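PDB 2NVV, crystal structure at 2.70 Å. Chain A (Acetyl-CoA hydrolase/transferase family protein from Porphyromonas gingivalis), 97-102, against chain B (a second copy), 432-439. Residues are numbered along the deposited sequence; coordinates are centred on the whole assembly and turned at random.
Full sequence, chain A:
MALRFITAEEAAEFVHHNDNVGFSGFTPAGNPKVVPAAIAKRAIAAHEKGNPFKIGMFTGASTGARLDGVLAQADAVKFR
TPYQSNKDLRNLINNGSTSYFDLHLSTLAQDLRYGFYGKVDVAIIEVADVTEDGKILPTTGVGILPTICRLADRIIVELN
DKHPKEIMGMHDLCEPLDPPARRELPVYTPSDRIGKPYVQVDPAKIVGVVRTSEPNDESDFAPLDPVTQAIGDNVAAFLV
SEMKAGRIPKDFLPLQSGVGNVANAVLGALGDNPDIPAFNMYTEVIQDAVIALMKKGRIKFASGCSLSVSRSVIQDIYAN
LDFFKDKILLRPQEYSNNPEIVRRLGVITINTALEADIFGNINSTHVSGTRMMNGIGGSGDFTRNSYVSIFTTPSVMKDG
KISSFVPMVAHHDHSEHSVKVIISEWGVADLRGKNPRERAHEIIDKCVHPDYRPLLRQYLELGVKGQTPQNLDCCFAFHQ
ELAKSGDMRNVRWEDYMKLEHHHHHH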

# COMPACT_ATOMS: atom_id res chain seq x y z
N SER A 97 -23.92 -0.54 16.10
CA SER A 97 -24.07 -0.12 17.50
C SER A 97 -22.81 0.53 18.08
O SER A 97 -22.81 0.98 19.23
CB SER A 97 -24.47 -1.32 18.37
OG SER A 97 -25.48 -2.10 17.73
N THR A 98 -21.74 0.56 17.30
CA THR A 98 -20.48 1.18 17.73
C THR A 98 -19.63 1.55 16.53
O THR A 98 -19.89 1.08 15.41
CB THR A 98 -19.66 0.26 18.64
OG1 THR A 98 -18.52 0.97 19.14
CG2 THR A 98 -19.15 -0.95 17.87
N SER A 99 -18.62 2.39 16.76
CA SER A 99 -17.71 2.81 15.70
C SER A 99 -16.43 1.99 15.67
O SER A 99 -15.68 1.94 16.64
CB SER A 99 -17.32 4.28 15.86
OG SER A 99 -18.45 5.13 15.71
N TYR A 100 -16.19 1.38 14.52
CA TYR A 100 -15.00 0.57 14.32
C TYR A 100 -14.31 0.96 13.02
O TYR A 100 -14.95 1.17 11.99
CB TYR A 100 -15.39 -0.92 14.25
CG TYR A 100 -14.26 -1.85 13.86
CD1 TYR A 100 -13.19 -2.08 14.73
CD2 TYR A 100 -14.26 -2.50 12.63
CE1 TYR A 100 -12.16 -2.95 14.38
CE2 TYR A 100 -13.23 -3.36 12.27
CZ TYR A 100 -12.18 -3.58 13.16
OH TYR A 100 -11.18 -4.47 12.83
N PHE A 101 -12.99 1.07 13.07
CA PHE A 101 -12.24 1.37 11.87
C PHE A 101 -10.95 0.57 11.90
O PHE A 101 -10.12 0.75 12.78
CB PHE A 101 -11.99 2.88 11.72
CG PHE A 101 -11.53 3.58 12.98
CD1 PHE A 101 -12.42 3.83 14.02
CD2 PHE A 101 -10.20 3.98 13.13
CE1 PHE A 101 -12.00 4.46 15.18
CE2 PHE A 101 -9.78 4.62 14.29
CZ PHE A 101 -10.68 4.86 15.32
N ASP A 102 -10.80 -0.37 10.96
CA ASP A 102 -9.61 -1.20 10.89
C ASP A 102 -8.50 -0.47 10.13
O ASP A 102 -8.73 0.14 9.07
CB ASP A 102 -9.91 -2.56 10.23
CG ASP A 102 -10.70 -2.43 8.92
OD1 ASP A 102 -10.57 -3.34 8.05
OD2 ASP A 102 -11.46 -1.45 8.75
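Chain B 432-439: RGKNPRER

Chain B meets the extended segment of chain A with a loop that turns into a helix. From R432(B) to N435(B) the backbone is irregular; from P436(B) onward it is helical, with N435(B) at the N-cap position. Chain A runs nearly straight through S99(A), Y100(A) and F101(A), so alternate side chains face chain B: S99(A) and F101(A) point toward it, while Y100(A) between them points away and offers mainly its backbone. The nearest pair of CA atoms across the contact is that of F101(A) and N435(B), 5.0 Å apart. In direction the two run broadly against each other, for G433(B) lies by F101(A) and E438(B), in the first helical turn, reaches S99(A). The contact is small, burying 276 Å² over both sides.

The nonpolar part centres on F101(A), whose chi1 is in the p well. G433(B) packs over a face of its ring: the CA of G433(B) stands 4.0 Å from the centroid of the F101(A) ring, 20° off the normal, as a CH-pi contact. Glycine suits this place because its phi of 75° is strained for most other residues. The O of G433(B) is 3.8 Å from CE1 of F101(A), over the face of the ring. The backbone continues past the base of the side chain, where O of K434(B) lies 3.7 Å from CB of F101(A); the CA-to-CB bond of the lysine points away.

Next to this, the contact is made by backbone against side chain. The O of Y100(A) approaches CB of N435(B) at 3.3 Å. Proline at P436(B) fits the first turn of a helix well, since its missing amide hydrogen costs no helical hydrogen bond there and its ring already restricts phi to a helical value, here -53°.

The polar link is a single hydrogen bond between the stretches, from OG of S99(A) to OE2 of E438(B), at 2.8 Å. The serine hydroxyl supplies a donor, and the longer glutamate side chain brings its carboxylate to it. The other oxygen of the same glutamate serves its own chain: N of N435(B) donates to OE1 of E438(B) at 2.9 Å and almost linearly, tying the N-cap residue to the first turn of the helix. Within chain B, NH1 of R439(B) donates to O of K434(B) at 2.9 Å, fastening the loop to the helix, while N of R439(B) makes the helix's backbone bond to O of N435(B) at 3.0 Å.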

# COMPACT_ATOMS: atom_id res chain seq x y z
N ARG B 432 -9.82 10.52 9.03
CA ARG B 432 -9.20 9.85 10.18
C ARG B 432 -10.10 9.65 11.40
O ARG B 432 -10.83 10.55 11.81
CB ARG B 432 -7.92 10.59 10.60
CG ARG B 432 -6.76 10.42 9.60
CD ARG B 432 -5.63 11.39 9.89
NE ARG B 432 -6.09 12.77 9.77
CZ ARG B 432 -5.33 13.84 9.94
NH1 ARG B 432 -5.87 15.05 9.81
NH2 ARG B 432 -4.05 13.71 10.24
N GLY B 433 -10.04 8.44 11.95
CA GLY B 433 -10.81 8.10 13.12
C GLY B 433 -12.29 7.88 12.87
O GLY B 433 -13.08 7.84 13.82
N LYS B 434 -12.66 7.72 11.61
CA LYS B 434 -14.07 7.52 11.27
C LYS B 434 -14.36 6.19 10.59
O LYS B 434 -13.54 5.66 9.84
CB LYS B 434 -14.56 8.67 10.38
CG LYS B 434 -14.70 9.98 11.12
CD LYS B 434 -14.92 11.16 10.20
CE LYS B 434 -15.15 12.41 11.02
NZ LYS B 434 -15.16 13.65 10.20
N ASN B 435 -15.54 5.64 10.88
CA ASN B 435 -15.96 4.39 10.28
C ASN B 435 -16.59 4.75 8.92
O ASN B 435 -16.68 5.94 8.56
CB ASN B 435 -16.94 3.66 11.19
CG ASN B 435 -18.26 4.37 11.34
OD1 ASN B 435 -19.17 3.88 12.01
ND2 ASN B 435 -18.40 5.53 10.71
N PRO B 436 -17.05 3.75 8.15
CA PRO B 436 -17.66 4.03 6.85
C PRO B 436 -18.81 5.06 6.80
O PRO B 436 -18.79 5.96 5.97
CB PRO B 436 -18.08 2.65 6.36
CG PRO B 436 -17.01 1.79 6.93
CD PRO B 436 -16.88 2.30 8.34
N ARG B 437 -19.79 4.92 7.69
CA ARG B 437 -20.92 5.83 7.71
C ARG B 437 -20.53 7.24 8.09
O ARG B 437 -21.02 8.20 7.51
CB ARG B 437 -22.00 5.34 8.68
CG ARG B 437 -22.85 4.23 8.11
CD ARG B 437 -23.94 3.79 9.05
NE ARG B 437 -24.75 2.75 8.43
CZ ARG B 437 -25.64 2.98 7.47
NH1 ARG B 437 -26.34 1.97 6.95
NH2 ARG B 437 -25.85 4.22 7.04
N GLU B 438 -19.64 7.36 9.08
CA GLU B 438 -19.20 8.68 9.53
C GLU B 438 -18.38 9.41 8.48
O GLU B 438 -18.50 10.62 8.33
CB GLU B 438 -18.40 8.57 10.84
CG GLU B 438 -19.18 7.90 11.96
CD GLU B 438 -18.30 7.43 13.10
OE1 GLU B 438 -17.17 6.99 12.82
OE2 GLU B 438 -18.74 7.49 14.27
N ARG B 439 -17.56 8.67 7.73
CA ARG B 439 -16.76 9.35 6.73
C ARG B 439 -17.58 9.66 5.47
O ARG B 439 -17.25 10.58 4.71
CB ARG B 439 -15.48 8.56 6.44
CG ARG B 439 -15.61 7.34 5.55
CD ARG B 439 -14.21 6.74 5.24
NE ARG B 439 -13.73 5.91 6.34
CZ ARG B 439 -13.96 4.60 6.43
NH1 ARG B 439 -13.50 3.92 7.46
NH2 ARG B 439 -14.61 3.98 5.47